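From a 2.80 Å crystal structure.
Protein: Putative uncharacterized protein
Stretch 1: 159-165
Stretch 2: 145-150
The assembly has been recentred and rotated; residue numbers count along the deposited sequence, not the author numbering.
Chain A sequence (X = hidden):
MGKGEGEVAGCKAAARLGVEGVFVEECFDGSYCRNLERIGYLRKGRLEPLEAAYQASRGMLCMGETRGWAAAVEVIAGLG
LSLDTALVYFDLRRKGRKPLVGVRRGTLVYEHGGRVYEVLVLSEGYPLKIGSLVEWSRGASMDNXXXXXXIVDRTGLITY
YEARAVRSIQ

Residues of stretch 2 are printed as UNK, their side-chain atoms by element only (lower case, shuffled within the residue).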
ATOM      1  N   THR A 159       1.897 -11.063 -12.770  1.00 49.35           N
ATOM      2  CA  THR A 159       3.137 -10.991 -12.010  1.00 54.16           C
ATOM      3  C   THR A 159       3.403 -12.294 -11.277  1.00 53.30           C
ATOM      4  O   THR A 159       2.477 -12.995 -10.876  1.00 52.03           O
ATOM      5  CB  THR A 159       3.120  -9.845 -11.000  1.00 49.35           C
ATOM      6  OG1 THR A 159       2.420  -8.735 -11.566  1.00 51.16           O
ATOM      7  CG2 THR A 159       4.523  -9.426 -10.701  1.00 51.60           C
ATOM      8  N   TYR A 160       4.675 -12.623 -11.114  1.00 53.66           N
ATOM      9  CA  TYR A 160       5.033 -13.862 -10.443  1.00 53.63           C
ATOM     10  C   TYR A 160       5.889 -13.594  -9.214  1.00 60.36           C
ATOM     11  O   TYR A 160       6.838 -12.808  -9.261  1.00 61.09           O
ATOM     12  CB  TYR A 160       5.767 -14.799 -11.397  1.00 56.01           C
ATOM     13  CG  TYR A 160       4.903 -15.374 -12.497  1.00 55.75           C
ATOM     14  CD1 TYR A 160       4.005 -16.410 -12.239  1.00 57.57           C
ATOM     15  CD2 TYR A 160       4.999 -14.900 -13.796  1.00 54.73           C
ATOM     16  CE1 TYR A 160       3.225 -16.956 -13.242  1.00 55.50           C
ATOM     17  CE2 TYR A 160       4.217 -15.439 -14.813  1.00 57.82           C
ATOM     18  CZ  TYR A 160       3.331 -16.462 -14.529  1.00 55.22           C
ATOM     19  OH  TYR A 160       2.555 -16.985 -15.529  1.00 48.20           O
ATOM     20  N   TYR A 161       5.541 -14.251  -8.114  1.00 60.61           N
ATOM     21  CA  TYR A 161       6.282 -14.122  -6.866  1.00 54.31           C
ATOM     22  C   TYR A 161       6.372 -15.453  -6.142  1.00 53.48           C
ATOM     23  O   TYR A 161       5.366 -16.105  -5.882  1.00 52.41           O
ATOM     24  CB  TYR A 161       5.612 -13.106  -5.944  1.00 56.18           C
ATOM     25  CG  TYR A 161       5.608 -11.693  -6.477  1.00 59.30           C
ATOM     26  CD1 TYR A 161       6.748 -10.901  -6.428  1.00 61.74           C
ATOM     27  CD2 TYR A 161       4.459 -11.146  -7.022  1.00 63.29           C
ATOM     28  CE1 TYR A 161       6.746  -9.608  -6.913  1.00 61.03           C
ATOM     29  CE2 TYR A 161       4.447  -9.847  -7.513  1.00 65.95           C
ATOM     30  CZ  TYR A 161       5.595  -9.082  -7.459  1.00 65.92           C
ATOM     31  OH  TYR A 161       5.580  -7.784  -7.947  1.00 67.76           O
ATOM     32  N   GLU A 162       7.587 -15.862  -5.827  1.00 59.24           N
ATOM     33  CA  GLU A 162       7.788 -16.924  -4.857  1.00 55.01           C
ATOM     34  C   GLU A 162       7.239 -16.432  -3.536  1.00 49.83           C
ATOM     35  O   GLU A 162       7.481 -15.297  -3.150  1.00 59.12           O
ATOM     36  CB  GLU A 162       9.275 -17.206  -4.706  1.00 56.43           C
ATOM     37  CG  GLU A 162       9.583 -18.499  -4.010  1.00 63.26           C
ATOM     38  CD  GLU A 162      10.912 -19.080  -4.451  1.00 70.64           C
ATOM     39  OE1 GLU A 162      11.274 -20.153  -3.931  1.00 80.49           O
ATOM     40  OE2 GLU A 162      11.584 -18.475  -5.316  1.00 54.29           O
ATOM     41  N   ALA A 163       6.500 -17.282  -2.842  1.00 55.73           N
ATOM     42  CA  ALA A 163       6.020 -16.968  -1.496  1.00 54.08           C
ATOM     43  C   ALA A 163       6.367 -18.100  -0.516  1.00 51.70           C
ATOM     44  O   ALA A 163       5.692 -19.122  -0.475  1.00 49.43           O
ATOM     45  CB  ALA A 163       4.520 -16.706  -1.521  1.00 47.18           C
ATOM     46  N   ARG A 164       7.423 -17.915   0.269  1.00 54.63           N
ATOM     47  CA  ARG A 164       7.895 -18.975   1.164  1.00 59.06           C
ATOM     48  C   ARG A 164       7.522 -18.747   2.619  1.00 53.15           C
ATOM     49  O   ARG A 164       7.912 -17.739   3.204  1.00 59.56           O
ATOM     50  CB  ARG A 164       9.410 -19.167   1.022  1.00 56.82           C
ATOM     51  CG  ARG A 164       9.769 -19.991  -0.212  1.00 71.06           C
ATOM     52  CD  ARG A 164      11.260 -20.191  -0.404  1.00 79.55           C
ATOM     53  NE  ARG A 164      11.949 -20.476   0.847  1.00 78.35           N
ATOM     54  CZ  ARG A 164      12.605 -19.559   1.553  1.00 83.63           C
ATOM     55  NH1 ARG A 164      12.663 -18.298   1.123  1.00 74.72           N
ATOM     56  NH2 ARG A 164      13.208 -19.905   2.686  1.00 83.84           N
ATOM     57  N   ALA A 165       6.776 -19.676   3.205  1.00 47.48           N
ATOM     58  CA  ALA A 165       6.433 -19.555   4.620  1.00 52.73           C
ATOM     59  C   ALA A 165       7.577 -20.058   5.480  1.00 52.27           C
ATOM     60  O   ALA A 165       8.237 -21.041   5.160  1.00 54.64           O
ATOM     61  CB  ALA A 165       5.149 -20.302   4.949  1.00 48.50           C
ATOM     62  N   UNK A 145       6.982 -28.685  -3.367  1.00 60.28           N
ATOM     63  CA  UNK A 145       6.888 -27.716  -4.454  1.00 56.07           C
ATOM     64  C   UNK A 145       7.384 -26.370  -3.931  1.00 57.71           C
ATOM     65  O   UNK A 145       7.257 -26.068  -2.739  1.00 58.08           O
ATOM     66  n   UNK A 145       3.321 -30.462  -5.623  1.00 55.53           N
ATOM     67  c   UNK A 145       5.458 -27.548  -4.982  1.00 56.98           C
ATOM     68  c   UNK A 145       4.749 -28.832  -5.274  1.00 57.86           C
ATOM     69  c   UNK A 145       3.428 -29.142  -5.267  1.00 54.88           C
ATOM     70  n   UNK A 145       5.409 -29.980  -5.650  1.00 58.08           N
ATOM     71  c   UNK A 145       4.529 -30.946  -5.849  1.00 58.57           C
ATOM     72  N   UNK A 146       7.964 -25.571  -4.818  1.00 53.68           N
ATOM     73  CA  UNK A 146       8.320 -24.202  -4.487  1.00 50.53           C
ATOM     74  C   UNK A 146       7.083 -23.346  -4.646  1.00 49.49           C
ATOM     75  O   UNK A 146       6.500 -23.300  -5.723  1.00 49.49           O
ATOM     76  c   UNK A 146       9.409 -23.694  -5.419  1.00 50.02           C
ATOM     77  o   UNK A 146      10.409 -24.678  -5.586  1.00 60.08           O
ATOM     78  N   UNK A 147       6.696 -22.633  -3.580  1.00 47.02           N
ATOM     79  CA  UNK A 147       5.420 -21.917  -3.572  1.00 50.26           C
ATOM     80  C   UNK A 147       5.414 -20.700  -4.508  1.00 53.94           C
ATOM     81  O   UNK A 147       6.064 -19.695  -4.229  1.00 52.55           O
ATOM     82  c   UNK A 147       7.531 -22.243  -2.436  1.00 54.38           C
ATOM     83  c   UNK A 147       6.519 -21.962  -1.389  1.00 54.33           C
ATOM     84  c   UNK A 147       5.285 -21.455  -2.108  1.00 49.97           C
ATOM     85  N   UNK A 148       4.681 -20.773  -5.609  1.00 52.82           N
ATOM     86  CA  UNK A 148       4.623 -19.621  -6.499  1.00 49.07           C
ATOM     87  C   UNK A 148       3.257 -18.960  -6.450  1.00 47.94           C
ATOM     88  O   UNK A 148       2.240 -19.624  -6.255  1.00 48.45           O
ATOM     89  c   UNK A 148       6.490 -20.523  -7.922  1.00 46.70           C
ATOM     90  c   UNK A 148       7.530 -19.517  -7.482  1.00 46.58           C
ATOM     91  c   UNK A 148       5.056 -19.975  -7.936  1.00 47.74           C
ATOM     92  c   UNK A 148       4.952 -18.765  -8.862  1.00 42.68           C
ATOM     93  N   UNK A 149       3.247 -17.639  -6.587  1.00 47.44           N
ATOM     94  CA  UNK A 149       2.002 -16.883  -6.639  1.00 44.03           C
ATOM     95  C   UNK A 149       1.963 -16.052  -7.928  1.00 42.24           C
ATOM     96  O   UNK A 149       2.892 -15.306  -8.251  1.00 37.83           O
ATOM     97  c   UNK A 149       2.157 -14.561  -5.628  1.00 51.11           C
ATOM     98  c   UNK A 149       0.394 -16.126  -4.863  1.00 38.57           C
ATOM     99  c   UNK A 149       1.802 -16.017  -5.367  1.00 38.91           C
ATOM    100  N   UNK A 150       0.894 -16.224  -8.688  1.00 43.11           N
ATOM    101  CA  UNK A 150       0.714 -15.444  -9.905  1.00 46.32           C
ATOM    102  C   UNK A 150      -0.510 -14.547  -9.777  1.00 46.26           C
ATOM    103  O   UNK A 150      -1.643 -15.018  -9.648  1.00 45.29           O
ATOM    104  c   UNK A 150       0.609 -16.350 -11.135  1.00 40.10           C
TER

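Position 145 carries one carbon followed by a five-membered ring of three carbons and two nitrogens. The closest approach to stretch 1, CB at position 145 to OE1 of Glu162, is 9.5 Å, so the group takes no part in the contact. The ring is the imidazole of a histidine, and no other standard side chain has this composition. His145 is thus identified from its own atoms alone.

Position 146 has two side-chain atoms, a carbon and then an oxygen. Its CA-to-CB bond points sideways, and the nearest atom of stretch 1 is the carboxylate oxygen OE1 of Glu162, 4.3 Å from CB at position 146, too far to count as more than a loose neighbour. One carbon bearing one oxygen, with no further branch, is serine, Ser146.

At position 147 three carbons close a ring onto the backbone nitrogen. The CA-to-CB bond points toward stretch 1, and the ring carbon bonded to N at position 147 is 3.9 Å from CG of Arg164. Such a ring defines proline, and this carbon is CD of Pro147. Having no amide hydrogen, the residue cannot donate from its backbone, but its carbonyl still accepts: N of Ala163 donates to O of Pro147 at 2.8 Å with a nearly straight N-H...O angle of 169°. The same oxygen, O of Pro147, is 3.3 Å from CA of Glu162 in a CA-H...O contact.

Position 148 shows four carbons, forked at the first, with one arm two carbons long. The last carbon of the long arm at position 148 lies 3.7 Å from CA of Glu162, while the short arm's carbon is 4.2 Å from CD1 of Tyr160. A fork at CB with unequal arms is isoleucine; leucine would fork one carbon later. These two carbons are CD1 and CG2 of Ile148. Both chi angles are m, and the end of the side chain comes nearer to stretch 1 than its first bond suggests.

Position 149 has three carbons, one carrying the other two. One of the outer carbons at position 149 packs 3.8 Å from CB of Tyr161 and sits at the edge of that tyrosine ring, near its plane. This short, symmetric fork is valine, and the carbon is CG1 of Val149. Its chi1 of 101° falls between the usual wells. The backbones pair in both directions: N of Val149 donates to O of Tyr161 at 2.7 Å, and N of Tyr161 donates to O of Val149 at 2.9 Å.

Position 150 has a single side-chain carbon. This CB at position 150 approaches CE1 of Tyr160 to 3.4 Å, a close apolar contact beside the large ring. A lone carbon is alanine, and CA of Ala150 is 3.2 Å from O of Thr159 in another CA-H...O contact.

The two strands run antiparallel, and the backbone supplies the polar part of the contact. Tyr161 and Val149 form the hydrogen-bonded pair, flanked by the non-hydrogen-bonded pairs Tyr160-Ala150 and Glu162-Ile148. Alternation places Tyr160, Glu162, Ile148 and Ala150 on one face of the sheet, and Tyr161 with Val149 on the other. Apolar packing thus occurs on both faces, and together the stretches bury 460 Å².

Stretch 2, residues 145-150: HSPIVA
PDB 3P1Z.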